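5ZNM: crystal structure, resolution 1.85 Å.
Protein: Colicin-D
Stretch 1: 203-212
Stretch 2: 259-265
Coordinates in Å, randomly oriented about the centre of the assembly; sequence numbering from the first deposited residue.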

# COMPACT_ATOMS: atom_id res chain seq x y z
N GLY A 203 -21.06 -17.71 -22.73
CA GLY A 203 -19.68 -18.13 -22.57
C GLY A 203 -19.22 -18.37 -21.15
O GLY A 203 -18.04 -18.70 -20.95
N ALA A 204 -20.10 -18.25 -20.15
CA ALA A 204 -19.61 -18.48 -18.81
C ALA A 204 -20.77 -18.75 -17.86
O ALA A 204 -21.81 -18.10 -17.99
CB ALA A 204 -18.79 -17.28 -18.30
N PRO A 205 -20.64 -19.69 -16.93
CA PRO A 205 -21.68 -19.94 -15.92
C PRO A 205 -21.74 -18.82 -14.89
O PRO A 205 -20.92 -17.89 -14.93
CB PRO A 205 -21.22 -21.24 -15.24
CG PRO A 205 -19.70 -21.20 -15.43
CD PRO A 205 -19.50 -20.61 -16.78
N SER A 206 -22.71 -18.88 -13.97
CA SER A 206 -22.73 -17.98 -12.83
C SER A 206 -21.39 -18.05 -12.11
O SER A 206 -20.77 -19.11 -12.04
CB SER A 206 -23.85 -18.36 -11.85
OG SER A 206 -25.09 -18.55 -12.52
N ARG A 207 -20.96 -16.91 -11.57
CA ARG A 207 -19.65 -16.79 -10.95
C ARG A 207 -19.82 -16.45 -9.48
O ARG A 207 -20.45 -15.44 -9.14
CB ARG A 207 -18.82 -15.73 -11.66
CG ARG A 207 -17.30 -15.98 -11.74
CD ARG A 207 -16.77 -16.97 -10.72
NE ARG A 207 -15.43 -17.44 -11.07
CZ ARG A 207 -14.56 -17.94 -10.20
NH1 ARG A 207 -14.86 -18.03 -8.90
NH2 ARG A 207 -13.37 -18.35 -10.62
N THR A 208 -19.25 -17.27 -8.61
CA THR A 208 -19.17 -16.99 -7.18
C THR A 208 -17.90 -16.23 -6.84
O THR A 208 -16.80 -16.64 -7.23
CB THR A 208 -19.21 -18.30 -6.42
OG1 THR A 208 -20.48 -18.93 -6.61
CG2 THR A 208 -18.94 -18.05 -4.95
N ILE A 209 -18.03 -15.12 -6.11
CA ILE A 209 -16.87 -14.38 -5.60
C ILE A 209 -16.97 -14.39 -4.08
O ILE A 209 -18.02 -14.07 -3.53
CB ILE A 209 -16.84 -12.93 -6.12
CG1 ILE A 209 -16.69 -12.93 -7.65
CG2 ILE A 209 -15.70 -12.13 -5.47
CD1 ILE A 209 -17.21 -11.67 -8.27
N LEU A 210 -15.90 -14.83 -3.43
CA LEU A 210 -15.85 -14.85 -1.97
C LEU A 210 -15.41 -13.49 -1.45
O LEU A 210 -14.64 -12.78 -2.10
CB LEU A 210 -14.89 -15.93 -1.49
CG LEU A 210 -15.24 -17.36 -1.91
CD1 LEU A 210 -14.16 -18.34 -1.49
CD2 LEU A 210 -16.58 -17.77 -1.32
N VAL A 211 -15.88 -13.12 -0.26
CA VAL A 211 -15.42 -11.89 0.37
C VAL A 211 -14.93 -12.25 1.76
O VAL A 211 -15.68 -12.82 2.56
CB VAL A 211 -16.52 -10.82 0.45
CG1 VAL A 211 -15.98 -9.55 1.05
CG2 VAL A 211 -17.09 -10.52 -0.93
N ASN A 212 -13.66 -11.93 2.04
CA ASN A 212 -13.14 -12.04 3.40
C ASN A 212 -13.47 -10.73 4.11
O ASN A 212 -12.87 -9.71 3.78
CB ASN A 212 -11.63 -12.30 3.38
CG ASN A 212 -11.06 -12.55 4.76
OD1 ASN A 212 -11.70 -12.29 5.79
ND2 ASN A 212 -9.83 -13.03 4.79
N LEU A 259 -18.16 -7.84 -20.37
CA LEU A 259 -18.14 -7.02 -19.16
C LEU A 259 -18.92 -7.70 -18.05
O LEU A 259 -20.15 -7.76 -18.11
CB LEU A 259 -18.71 -5.63 -19.42
CG LEU A 259 -17.89 -4.74 -20.32
CD1 LEU A 259 -18.44 -3.33 -20.25
CD2 LEU A 259 -16.43 -4.77 -19.93
N ARG A 260 -18.22 -8.16 -17.03
CA ARG A 260 -18.85 -8.63 -15.80
C ARG A 260 -18.28 -7.79 -14.66
O ARG A 260 -17.50 -8.28 -13.84
CB ARG A 260 -18.60 -10.10 -15.57
CG ARG A 260 -18.85 -10.95 -16.78
CD ARG A 260 -18.42 -12.35 -16.47
NE ARG A 260 -19.49 -13.12 -15.86
CZ ARG A 260 -19.33 -14.37 -15.44
NH1 ARG A 260 -18.12 -14.95 -15.56
NH2 ARG A 260 -20.35 -15.04 -14.91
N ASP A 261 -18.60 -6.51 -14.66
CA ASP A 261 -18.14 -5.61 -13.61
C ASP A 261 -19.31 -5.21 -12.72
O ASP A 261 -20.47 -5.28 -13.12
CB ASP A 261 -17.46 -4.36 -14.21
CG ASP A 261 -18.33 -3.68 -15.26
OD1 ASP A 261 -19.11 -4.40 -15.92
OD2 ASP A 261 -18.23 -2.45 -15.42
N PHE A 262 -18.99 -4.82 -11.49
CA PHE A 262 -20.06 -4.48 -10.56
C PHE A 262 -19.49 -3.57 -9.48
O PHE A 262 -18.29 -3.32 -9.41
CB PHE A 262 -20.69 -5.74 -9.95
CG PHE A 262 -19.74 -6.56 -9.10
CD1 PHE A 262 -18.91 -7.52 -9.68
CD2 PHE A 262 -19.70 -6.40 -7.71
CE1 PHE A 262 -18.06 -8.29 -8.91
CE2 PHE A 262 -18.85 -7.16 -6.93
CZ PHE A 262 -18.02 -8.11 -7.53
N ILE A 263 -20.38 -3.08 -8.63
CA ILE A 263 -20.01 -2.31 -7.44
C ILE A 263 -20.58 -3.03 -6.22
O ILE A 263 -21.69 -3.58 -6.28
CB ILE A 263 -20.52 -0.86 -7.56
CG1 ILE A 263 -19.72 -0.14 -8.65
CG2 ILE A 263 -20.40 -0.12 -6.23
CD1 ILE A 263 -20.30 1.18 -9.08
N TYR A 264 -19.80 -3.08 -5.15
CA TYR A 264 -20.33 -3.51 -3.85
C TYR A 264 -19.79 -2.57 -2.78
O TYR A 264 -18.87 -1.78 -3.01
CB TYR A 264 -19.99 -4.98 -3.55
CG TYR A 264 -18.63 -5.20 -2.94
CD1 TYR A 264 -17.46 -4.95 -3.67
CD2 TYR A 264 -18.50 -5.66 -1.65
CE1 TYR A 264 -16.21 -5.16 -3.11
CE2 TYR A 264 -17.25 -5.86 -1.08
CZ TYR A 264 -16.12 -5.62 -1.81
OH TYR A 264 -14.88 -5.82 -1.22
N TRP A 265 -20.39 -2.65 -1.59
CA TRP A 265 -20.00 -1.80 -0.46
C TRP A 265 -19.26 -2.62 0.60
O TRP A 265 -19.62 -3.76 0.86
CB TRP A 265 -21.23 -1.17 0.19
CG TRP A 265 -21.95 -0.23 -0.68
CD1 TRP A 265 -22.97 -0.52 -1.54
CD2 TRP A 265 -21.73 1.18 -0.79
NE1 TRP A 265 -23.40 0.61 -2.18
CE2 TRP A 265 -22.65 1.67 -1.74
CE3 TRP A 265 -20.83 2.07 -0.18
CZ2 TRP A 265 -22.71 3.02 -2.09
CZ3 TRP A 265 -20.89 3.41 -0.53
CH2 TRP A 265 -21.83 3.87 -1.48
O HOH W 1 -18.21 -17.83 -14.69

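Two stretches of one Colicin-D chain, at least 53 residues apart in sequence wherever they touch, run in nearly the same direction, their touching parts 19° apart. Their backbones stay well separated: the CA atoms of Arg207 and Arg260 lie 9.5 Å apart, those of Ile209 and Phe262 11.5 Å, and those of Val211 and Tyr264 10.6 Å. At such spacing no backbone-to-backbone hydrogen bond can form, so side chains span the gap, and the contact buries 272 Å² in all. Alternation along the extended chains sorts the residues: Arg207, Ile209 and Val211 point toward Arg260, Phe262 and Tyr264, while Thr208, Leu210, Asp261 and Ile263 are out of reach.

Polar contacts gather at Arg260, whose long side chain crosses to the loop before the first strand. Its NH2 donates a hydrogen bond to the carbonyl O of Pro205 (2.9 Å, N-H...O angle 141°), a natural pairing of cationic donor and backbone acceptor, with the carbonyl near the guanidinium plane. Water 1 bridges the same pair: it donates to Pro205 O at 2.7 Å and accepts from Arg260 NH1 at 3.0 Å, so the same carbonyl receives one direct and one water-borne hydrogen bond.

Carbon packs around the same guanidinium. Ala204 CB sits over one face, 3.7 Å from Arg260 NH1, and Arg207 CB approaches Arg260 NH2 obliquely, also at 3.7 Å. The end of Arg207 leads away from the second stretch, and its NH1 donates to Thr208 O at 2.9 Å, a bond within the first stretch.

Apolar contacts follow along the strands. Ile209 CD1 meets Phe262 CE1 at 3.5 Å, a close aliphatic-aromatic contact between buried side chains. Farther along, Val211 CG1 reaches Tyr264 CE2 at a looser 4.4 Å. Both approaches are oblique to the rings.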